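Local coordinates for antigen MTB48, Mycobacterial protein (Mycobacterium smegmatis, PDB 4WJ1), which is the N-terminal PE and PPE part of EspB, an ESX-1 type VII secretion protein probably involved in DNA conjugation, at least in the recipient strain, at residues D32-P36 and A153-F159; S52-L56 and E277-G281. All coordinates share one frame. Residues are numbered along the deposited sequence.

Interaction 1: residues D32-P36 and A153-F159; sequences DATKP and ALSMKYF
Residues 32-36 form a loop segment that runs antiparallel to the first turns of helix 154-178. Ala33, Thr34 and Lys35 are extended, and Pro36 turns to helical backbone angles. Ala153 is the N-cap residue and has left-handed backbone angles (48/44); its O accepts Lys157 N at 2.9 Å. The CA atoms pair as Ala33 with Ser155 (5.3 Å) and Pro36 with Ala153 (4.7 Å). Ser155 takes the t rotamer and points at the loop. Its OG accepts a hydrogen bond from Thr34 N at 2.7 Å, nearly straight at 165°. Thr34 is in the p rotamer, which sets its OG1 3.5 Å from Ser155 OG. Asp32 is t, and its OD1 accepts Ala33 N at 2.8 Å. The CA-to-CB bond of Ala33 points toward the helix. Ala33 CB packs 3.8 Å from SE of the selenomethionine Met156 and 3.6 Å from CB of Phe159, whose t rotamer places the ring oblique to that methyl. Met156 is m at all three chi angles; its CG lies 4.2 Å from Pro36 CD. Pro36 CB meets Ala153 CB at 3.8 Å. A water accepts from Met156 N (3.2 Å) and donates to Thr34 O (2.7 Å). The contact joins a loop of the PE domain to the start of a PPE-domain helix, as two pieces of one EspB helical bundle. Around it, Pro36 and Met156 also pack on helix 187-230, while Lys35, Pro36 and Phe159 touch helix 40-96.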
loop_
_atom_site.group_PDB
_atom_site.type_symbol
_atom_site.label_atom_id
_atom_site.label_comp_id
_atom_site.label_asym_id
_atom_site.label_seq_id
_atom_site.Cartn_x
_atom_site.Cartn_y
_atom_site.Cartn_z
ATOM N N ASP A 32 8.861 -9.088 -3.530
ATOM C CA ASP A 32 7.890 -9.940 -4.174
ATOM C C ASP A 32 7.842 -11.283 -3.403
ATOM O O ASP A 32 8.456 -11.422 -2.342
ATOM C CB ASP A 32 8.287 -10.112 -5.640
ATOM C CG ASP A 32 7.131 -10.463 -6.527
ATOM O OD1 ASP A 32 6.038 -10.787 -6.011
ATOM O OD2 ASP A 32 7.336 -10.432 -7.757
ATOM N N ALA A 33 7.118 -12.262 -3.931
ATOM C CA ALA A 33 6.976 -13.552 -3.279
ATOM C C ALA A 33 6.691 -14.604 -4.329
ATOM O O ALA A 33 6.244 -14.256 -5.423
ATOM C CB ALA A 33 5.859 -13.513 -2.258
ATOM N N THR A 34 6.945 -15.879 -4.006
ATOM C CA THR A 34 6.523 -16.971 -4.874
ATOM C C THR A 34 5.506 -17.905 -4.187
ATOM O O THR A 34 5.446 -17.962 -2.958
ATOM C CB THR A 34 7.730 -17.777 -5.354
ATOM O OG1 THR A 34 8.424 -18.317 -4.230
ATOM C CG2 THR A 34 8.671 -16.888 -6.125
ATOM N N LYS A 35 4.685 -18.585 -4.997
ATOM C CA LYS A 35 3.759 -19.655 -4.567
ATOM C C LYS A 35 4.452 -20.774 -3.805
ATOM O O LYS A 35 5.522 -21.198 -4.211
ATOM C CB LYS A 35 3.094 -20.325 -5.775
ATOM C CG LYS A 35 2.000 -19.577 -6.409
ATOM C CD LYS A 35 2.005 -19.817 -7.904
ATOM C CE LYS A 35 1.895 -21.275 -8.204
ATOM N NZ LYS A 35 1.645 -21.479 -9.659
ATOM N N PRO A 36 3.810 -21.305 -2.754
ATOM C CA PRO A 36 4.346 -22.456 -2.013
ATOM C C PRO A 36 4.271 -23.740 -2.826
ATOM O O PRO A 36 5.121 -24.599 -2.672
ATOM C CB PRO A 36 3.444 -22.553 -0.776
ATOM C CG PRO A 36 2.578 -21.333 -0.795
ATOM C CD PRO A 36 2.560 -20.790 -2.173
ATOM N N ALA A 153 6.126 -22.568 2.956
ATOM C CA ALA A 153 5.672 -21.295 2.382
ATOM C C ALA A 153 6.475 -20.131 2.914
ATOM O O ALA A 153 5.917 -19.100 3.282
ATOM C CB ALA A 153 4.199 -21.080 2.660
ATOM N N LEU A 154 7.786 -20.325 2.974
ATOM C CA LEU A 154 8.704 -19.326 3.505
ATOM C C LEU A 154 8.673 -18.011 2.747
ATOM O O LEU A 154 8.825 -16.952 3.356
ATOM C CB LEU A 154 10.133 -19.869 3.505
ATOM C CG LEU A 154 10.329 -21.092 4.395
ATOM C CD1 LEU A 154 11.751 -21.622 4.262
ATOM C CD2 LEU A 154 10.011 -20.714 5.830
ATOM N N SER A 155 8.519 -18.080 1.424
ATOM C CA SER A 155 8.449 -16.867 0.610
ATOM C C SER A 155 7.229 -16.042 1.015
ATOM O O SER A 155 7.347 -14.865 1.360
ATOM C CB SER A 155 8.393 -17.197 -0.882
ATOM O OG SER A 155 8.364 -16.005 -1.657
HETATM N N MSE A 156 6.068 -16.691 1.005
HETATM C CA MSE A 156 4.827 -16.064 1.413
HETATM C C MSE A 156 4.905 -15.541 2.836
HETATM O O MSE A 156 4.426 -14.444 3.122
HETATM C CB MSE A 156 3.662 -17.043 1.257
HETATM C CG MSE A 156 3.233 -17.198 -0.198
HETATM SE SE MSE A 156 2.806 -15.480 -1.053
HETATM C CE MSE A 156 1.690 -14.711 0.316
ATOM N N LYS A 157 5.542 -16.292 3.723
ATOM C CA LYS A 157 5.663 -15.841 5.105
ATOM C C LYS A 157 6.556 -14.610 5.198
ATOM O O LYS A 157 6.304 -13.722 5.998
ATOM C CB LYS A 157 6.187 -16.961 6.001
ATOM C CG LYS A 157 5.106 -17.979 6.359
ATOM C CD LYS A 157 5.679 -19.274 6.911
ATOM C CE LYS A 157 4.558 -20.213 7.342
ATOM N NZ LYS A 157 5.029 -21.631 7.472
ATOM N N TYR A 158 7.583 -14.531 4.364
ATOM C CA TYR A 158 8.441 -13.363 4.404
ATOM C C TYR A 158 7.695 -12.131 3.843
ATOM O O TYR A 158 7.814 -11.019 4.354
ATOM C CB TYR A 158 9.714 -13.614 3.624
ATOM C CG TYR A 158 10.726 -12.540 3.847
ATOM C CD1 TYR A 158 10.974 -12.067 5.124
ATOM C CD2 TYR A 158 11.442 -11.990 2.784
ATOM C CE1 TYR A 158 11.903 -11.069 5.345
ATOM C CE2 TYR A 158 12.369 -10.991 2.993
ATOM C CZ TYR A 158 12.601 -10.539 4.280
ATOM O OH TYR A 158 13.532 -9.550 4.497
ATOM N N PHE A 159 6.950 -12.371 2.770
ATOM C CA PHE A 159 6.075 -11.405 2.147
ATOM C C PHE A 159 5.130 -10.861 3.201
ATOM O O PHE A 159 4.974 -9.650 3.345
ATOM C CB PHE A 159 5.335 -12.087 0.982
ATOM C CG PHE A 159 4.141 -11.313 0.424
ATOM C CD1 PHE A 159 2.875 -11.468 0.969
ATOM C CD2 PHE A 159 4.281 -10.511 -0.705
ATOM C CE1 PHE A 159 1.783 -10.809 0.430
ATOM C CE2 PHE A 159 3.196 -9.843 -1.246
ATOM C CZ PHE A 159 1.943 -9.987 -0.675
HETATM O O HOH W 1 5.709 -19.332 -0.686
#

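Interaction 2: residues S52-L56 and E277-G281; sequences SAAKL and EIRPG
One turn of helix 40-96 (Ser52 to Leu56) lies beside an irregular, largely extended segment, 277-281, which runs in the same direction. The CA atoms pair as Ser52 with Ile278 (5.5 Å) and Leu56 with Pro280 (6.7 Å). Of the polar contacts, one is a hydrogen bond: Ile278 N gives a weak bond to Ser52 OG at 3.4 Å, with Ser52 in the m rotamer. The charges are loosely set. Lys55 NZ is 4.3 Å from Glu277 OE2, beyond salt-bridge range. Within the segment, Arg279 NE lies 3.5 Å from Glu277 OE2, a bridge of charges alone, with no N-H pointing at the oxygen. Here the tail that follows the last helix of the PPE domain is laid along the long PE-domain helix, so this tail joins the PE and PPE parts of the helical bundle. Apolar packing does the rest. Leu56 (chi1 m, chi2 t) brings CD2 to 3.6 Å from Pro280 CG and CD1 to 4.2 Å from Ile278 CG2. Lys55, t at chi1 and p at chi2, lays CG 3.7 Å from Pro280 CD. Helix 187-230 backs this layer: Leu56 and Ile278 both touch Glu209, and Pro280 touches Met206.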
loop_
_atom_site.group_PDB
_atom_site.type_symbol
_atom_site.label_atom_id
_atom_site.label_comp_id
_atom_site.label_asym_id
_atom_site.label_seq_id
_atom_site.Cartn_x
_atom_site.Cartn_y
_atom_site.Cartn_z
ATOM N N SER A 52 -3.392 -7.546 -4.889
ATOM C CA SER A 52 -3.538 -6.553 -3.844
ATOM C C SER A 52 -2.227 -5.812 -3.602
ATOM O O SER A 52 -2.221 -4.592 -3.506
ATOM C CB SER A 52 -4.027 -7.207 -2.556
ATOM O OG SER A 52 -5.384 -7.622 -2.693
ATOM N N ALA A 53 -1.120 -6.548 -3.517
ATOM C CA ALA A 53 0.179 -5.935 -3.284
ATOM C C ALA A 53 0.505 -4.940 -4.395
ATOM O O ALA A 53 0.977 -3.839 -4.131
ATOM C CB ALA A 53 1.276 -6.998 -3.187
ATOM N N ALA A 54 0.254 -5.342 -5.637
ATOM C CA ALA A 54 0.508 -4.490 -6.785
ATOM C C ALA A 54 -0.380 -3.234 -6.743
ATOM O O ALA A 54 0.076 -2.140 -7.065
ATOM C CB ALA A 54 0.281 -5.262 -8.076
ATOM N N LYS A 55 -1.641 -3.401 -6.349
ATOM C CA LYS A 55 -2.569 -2.283 -6.274
ATOM C C LYS A 55 -2.099 -1.305 -5.206
ATOM O O LYS A 55 -2.169 -0.093 -5.391
ATOM C CB LYS A 55 -3.993 -2.765 -5.980
ATOM C CG LYS A 55 -5.015 -1.642 -5.720
ATOM C CD LYS A 55 -5.466 -0.955 -7.002
ATOM C CE LYS A 55 -6.969 -0.656 -6.985
ATOM N NZ LYS A 55 -7.813 -1.896 -7.089
ATOM N N LEU A 56 -1.597 -1.838 -4.098
ATOM C CA LEU A 56 -1.117 -0.994 -3.022
ATOM C C LEU A 56 0.127 -0.240 -3.462
ATOM O O LEU A 56 0.236 0.958 -3.244
ATOM C CB LEU A 56 -0.826 -1.816 -1.772
ATOM C CG LEU A 56 -2.054 -2.205 -0.955
ATOM C CD1 LEU A 56 -1.658 -3.131 0.172
ATOM C CD2 LEU A 56 -2.671 -0.969 -0.373
ATOM N N GLU A 277 -10.303 -8.961 -1.091
ATOM C CA GLU A 277 -9.600 -7.964 -1.883
ATOM C C GLU A 277 -9.260 -6.742 -1.039
ATOM O O GLU A 277 -10.062 -6.295 -0.225
ATOM C CB GLU A 277 -10.450 -7.554 -3.093
ATOM C CG GLU A 277 -9.739 -6.634 -4.076
ATOM C CD GLU A 277 -10.625 -6.196 -5.234
ATOM O OE1 GLU A 277 -11.769 -6.700 -5.351
ATOM O OE2 GLU A 277 -10.173 -5.337 -6.023
ATOM N N ILE A 278 -8.051 -6.229 -1.220
ATOM C CA ILE A 278 -7.630 -4.993 -0.589
ATOM C C ILE A 278 -7.897 -3.892 -1.591
ATOM O O ILE A 278 -7.291 -3.871 -2.666
ATOM C CB ILE A 278 -6.131 -5.003 -0.211
ATOM C CG1 ILE A 278 -5.776 -6.260 0.587
ATOM C CG2 ILE A 278 -5.768 -3.761 0.574
ATOM C CD1 ILE A 278 -6.453 -6.320 1.935
ATOM N N ARG A 279 -8.824 -2.998 -1.270
ATOM C CA ARG A 279 -9.119 -1.904 -2.184
ATOM C C ARG A 279 -8.794 -0.553 -1.570
ATOM O O ARG A 279 -9.653 0.075 -0.975
ATOM C CB ARG A 279 -10.580 -1.955 -2.613
ATOM C CG ARG A 279 -10.742 -2.286 -4.082
ATOM C CD ARG A 279 -12.010 -3.076 -4.328
ATOM N NE ARG A 279 -12.547 -2.818 -5.660
ATOM C CZ ARG A 279 -13.700 -3.304 -6.100
ATOM N NH1 ARG A 279 -14.431 -4.083 -5.313
ATOM N NH2 ARG A 279 -14.115 -3.021 -7.329
ATOM N N PRO A 280 -7.533 -0.115 -1.691
ATOM C CA PRO A 280 -7.169 1.164 -1.084
ATOM C C PRO A 280 -7.700 2.330 -1.910
ATOM O O PRO A 280 -7.645 2.304 -3.144
ATOM C CB PRO A 280 -5.638 1.136 -1.099
ATOM C CG PRO A 280 -5.326 0.343 -2.345
ATOM C CD PRO A 280 -6.392 -0.739 -2.387
ATOM N N GLY A 281 -8.211 3.350 -1.237
ATOM C CA GLY A 281 -8.634 4.538 -1.946
ATOM C C GLY A 281 -7.439 5.350 -2.412
ATOM O O GLY A 281 -6.382 5.350 -1.776
#

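Reading from the N terminus, the loop 32-36 comes first, then 52-56, a helical segment within helix 40-96. The chain next passes to helix 154-178, where interaction 1 closes a loop of 116 intervening residues. It goes on through helices 187-230, 234-242 and 248-272 to 277-281, where interaction 2 closes a longer one of 220. The segments alternate, so the two loops cross. Both contacts start in the PE domain and end in the PPE domain. Their centres lie about 18 Å apart, yet they touch, with Phe159 CE2 3.9 Å from Ala53 CB. Together they tie helix 40-96 and its preceding loop to helix 154-178 and the C-terminal tail.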